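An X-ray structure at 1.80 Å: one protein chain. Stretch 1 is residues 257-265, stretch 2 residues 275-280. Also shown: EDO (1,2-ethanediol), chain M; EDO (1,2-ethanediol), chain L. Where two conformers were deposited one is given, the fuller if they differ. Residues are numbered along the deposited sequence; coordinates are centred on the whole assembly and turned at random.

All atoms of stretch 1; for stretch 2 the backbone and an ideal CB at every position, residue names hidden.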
# COMPACT_ATOMS: atom_id res chain seq x y z
N LYS A 257 0.04 31.53 12.57
CA LYS A 257 -0.05 32.10 11.24
C LYS A 257 0.18 31.02 10.20
O LYS A 257 0.74 29.96 10.48
CB LYS A 257 0.98 33.22 11.05
CG LYS A 257 1.06 34.22 12.19
CD LYS A 257 2.02 35.35 11.82
CE LYS A 257 2.38 36.22 13.01
NZ LYS A 257 3.25 35.51 13.99
N LEU A 258 -0.25 31.32 8.97
CA LEU A 258 -0.08 30.37 7.87
C LEU A 258 1.38 29.97 7.69
O LEU A 258 1.67 28.81 7.36
CB LEU A 258 -0.63 30.97 6.57
CG LEU A 258 -0.66 30.09 5.32
CD1 LEU A 258 -1.51 28.85 5.54
CD2 LEU A 258 -1.19 30.88 4.13
N ASP A 259 2.32 30.90 7.88
CA ASP A 259 3.72 30.54 7.65
C ASP A 259 4.32 29.75 8.81
O ASP A 259 5.51 29.43 8.77
CB ASP A 259 4.55 31.80 7.35
CG ASP A 259 4.73 32.74 8.54
OD1 ASP A 259 4.22 32.47 9.65
OD2 ASP A 259 5.41 33.76 8.36
N GLU A 260 3.52 29.41 9.82
CA GLU A 260 3.92 28.56 10.93
C GLU A 260 3.29 27.17 10.88
O GLU A 260 3.59 26.34 11.74
CB GLU A 260 3.53 29.24 12.26
CG GLU A 260 4.37 30.49 12.58
CD GLU A 260 3.84 31.25 13.78
OE1 GLU A 260 2.61 31.45 13.88
OE2 GLU A 260 4.66 31.66 14.63
N VAL A 261 2.45 26.89 9.90
CA VAL A 261 1.72 25.63 9.83
C VAL A 261 2.66 24.53 9.32
O VAL A 261 3.23 24.65 8.23
CB VAL A 261 0.49 25.75 8.92
CG1 VAL A 261 -0.14 24.37 8.63
CG2 VAL A 261 -0.55 26.70 9.54
N ASN A 262 2.79 23.46 10.10
CA ASN A 262 3.66 22.34 9.76
C ASN A 262 3.41 21.81 8.35
O ASN A 262 2.28 21.52 7.96
CB ASN A 262 3.44 21.21 10.76
CG ASN A 262 4.30 19.99 10.45
OD1 ASN A 262 5.41 19.86 10.97
ND2 ASN A 262 3.80 19.09 9.60
N GLY A 263 4.50 21.65 7.60
CA GLY A 263 4.50 20.76 6.44
C GLY A 263 3.52 21.06 5.33
O GLY A 263 2.96 20.13 4.72
N ILE A 264 3.31 22.34 5.01
CA ILE A 264 2.44 22.70 3.89
C ILE A 264 3.22 23.53 2.87
O ILE A 264 4.21 24.19 3.19
CB ILE A 264 1.19 23.49 4.32
CG1 ILE A 264 1.61 24.78 5.03
CG2 ILE A 264 0.25 22.64 5.17
CD1 ILE A 264 0.46 25.79 5.18
N SER A 265 2.74 23.48 1.63
CA SER A 265 3.15 24.41 0.59
C SER A 265 1.94 25.24 0.18
O SER A 265 0.81 24.73 0.14
CB SER A 265 3.73 23.68 -0.62
OG SER A 265 2.92 22.60 -1.02
N UNK A 275 7.20 26.92 1.19
CA UNK A 275 7.15 25.60 1.83
C UNK A 275 7.49 25.77 3.30
O UNK A 275 8.49 26.43 3.63
CB UNK A 275 8.11 24.61 1.16
N UNK A 276 6.67 25.19 4.17
CA UNK A 276 6.94 25.18 5.59
C UNK A 276 7.57 23.85 5.97
O UNK A 276 7.18 22.79 5.46
CB UNK A 276 5.66 25.43 6.39
N UNK A 277 8.55 23.90 6.88
CA UNK A 277 9.19 22.69 7.37
C UNK A 277 8.17 21.73 7.96
O UNK A 277 7.23 22.13 8.68
CB UNK A 277 10.25 23.04 8.41
N UNK A 278 8.35 20.44 7.68
CA UNK A 278 7.53 19.37 8.25
C UNK A 278 8.34 18.63 9.31
O UNK A 278 9.37 18.03 8.99
CB UNK A 278 7.05 18.41 7.16
N UNK A 279 7.89 18.69 10.55
CA UNK A 279 8.51 17.92 11.62
C UNK A 279 7.99 16.49 11.52
O UNK A 279 6.78 16.25 11.55
CB UNK A 279 8.22 18.53 12.99
N UNK A 280 8.90 15.52 11.39
CA UNK A 280 8.47 14.14 11.25
C UNK A 280 7.64 13.70 12.46
O UNK A 280 7.98 13.99 13.61
CB UNK A 280 9.68 13.22 11.07
C1 EDO M . 8.72 30.45 8.40
O1 EDO M . 7.82 30.24 7.29
C2 EDO M . 8.27 31.65 9.23
O2 EDO M . 7.77 31.22 10.50
C1 EDO L . 1.67 34.60 5.25
O1 EDO L . 0.93 34.57 4.03
C2 EDO L . 0.77 34.30 6.45
O2 EDO L . 1.56 33.97 7.61

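Position 275 lies opposite Ser265 in an antiparallel, non-hydrogen-bonded bridge, with the two CA atoms 4.4 Å apart and both side chains on the same face. Its ideal CB is 4.8 Å from Ser265 CB, and with phi/psi of -126/131 the backbone is extended. A small neighbour leaves room for a branched, polar or aromatic side chain. The deposited residue is His275 (chi1 m). Its ring lays one face against Ser265 CB, which sits 4.0 Å from the ring centroid, 23° off the normal: a CH-pi contact. The backbone adds a CA-H...O contact, His275 CA to Ile264 O at 3.5 Å.

Position 276 is the most constrained. Its backbone N donates to Ile264 O (2.8 Å, 171°), and CA-to-CB points toward stretch 1, placing the ideal CB 3.1 Å from Val261 O, 3.7 Å from Ile264 O and 4.1 Å from Gly263 N. Beyond CB, the carbonyls of Leu258 and Val261 bound a small site rich in acceptors, so a short side chain carrying a donor suits best: asparagine, perhaps serine or threonine, while a carboxylate would bring acceptor to acceptor. The residue is Asn276, with chi1 m. Its ND2 donates to Leu258 O (2.9 Å, 137°) and to Val261 O (2.8 Å, 152°), thereby tying the 3-10 segment 258-260 to the start of the type II turn Val261-Ile264. It buries more area against stretch 1 than any other residue of stretch 2.

At 277 CA-to-CB points away, and nothing of stretch 1 lies within 5.5 Å of the ideal CB, so stretch 1 leaves the choice open. Val277 contributes through its backbone: its O accepts from Gly263 N (3.0 Å, 148°).

Position 278 points sideways past the glycine of the turn; CA atoms of 263 and 278 are 3.8 Å apart. The ideal CB is 3.5 Å from Gly263 CA and 4.1 Å from Asn262 ND2, which favours a small side chain without excluding others. Ala278 packs its methyl on the glycine, CB to Gly263 CA 3.6 Å; a CB on residue 263 would come within 3.0 Å of that methyl.

At 279 the backbone N donates to Asn262 OD1 (2.8 Å, 161°), and the sideways CB lies 3.7 Å from that oxygen. A polar or flexible chain fits. In Glu279, OE1 accepts from a water (2.7 Å) that also donates to Asn262 OD1 (3.3 Å).

Position 280 points away, beyond reach of stretch 1, and is unconstrained by it; the residue is Thr280.

Stretch 2, residues 275-280: HNVAET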
# COMPACT_ATOMS: atom_id res chain seq x y z
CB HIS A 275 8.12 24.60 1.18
CG HIS A 275 7.85 24.34 -0.27
ND1 HIS A 275 7.40 23.13 -0.74
CD2 HIS A 275 7.99 25.14 -1.35
CE1 HIS A 275 7.27 23.19 -2.05
NE2 HIS A 275 7.61 24.40 -2.45
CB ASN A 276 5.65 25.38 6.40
CG ASN A 276 5.07 26.78 6.25
OD1 ASN A 276 5.73 27.69 5.73
ND2 ASN A 276 3.83 26.96 6.70
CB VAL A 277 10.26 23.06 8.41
CG1 VAL A 277 10.87 21.80 9.01
CG2 VAL A 277 11.32 23.95 7.78
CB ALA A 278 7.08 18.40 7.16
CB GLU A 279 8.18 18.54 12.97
CG GLU A 279 8.58 17.71 14.18
CD GLU A 279 7.87 18.15 15.46
OE1 GLU A 279 7.22 19.22 15.46
OE2 GLU A 279 7.96 17.42 16.46
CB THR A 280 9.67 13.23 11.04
OG1 THR A 280 10.31 13.61 9.82
CG2 THR A 280 9.22 11.77 10.94
O HOH W 1 5.00 16.46 9.53
O HOH W 2 5.68 20.92 14.07
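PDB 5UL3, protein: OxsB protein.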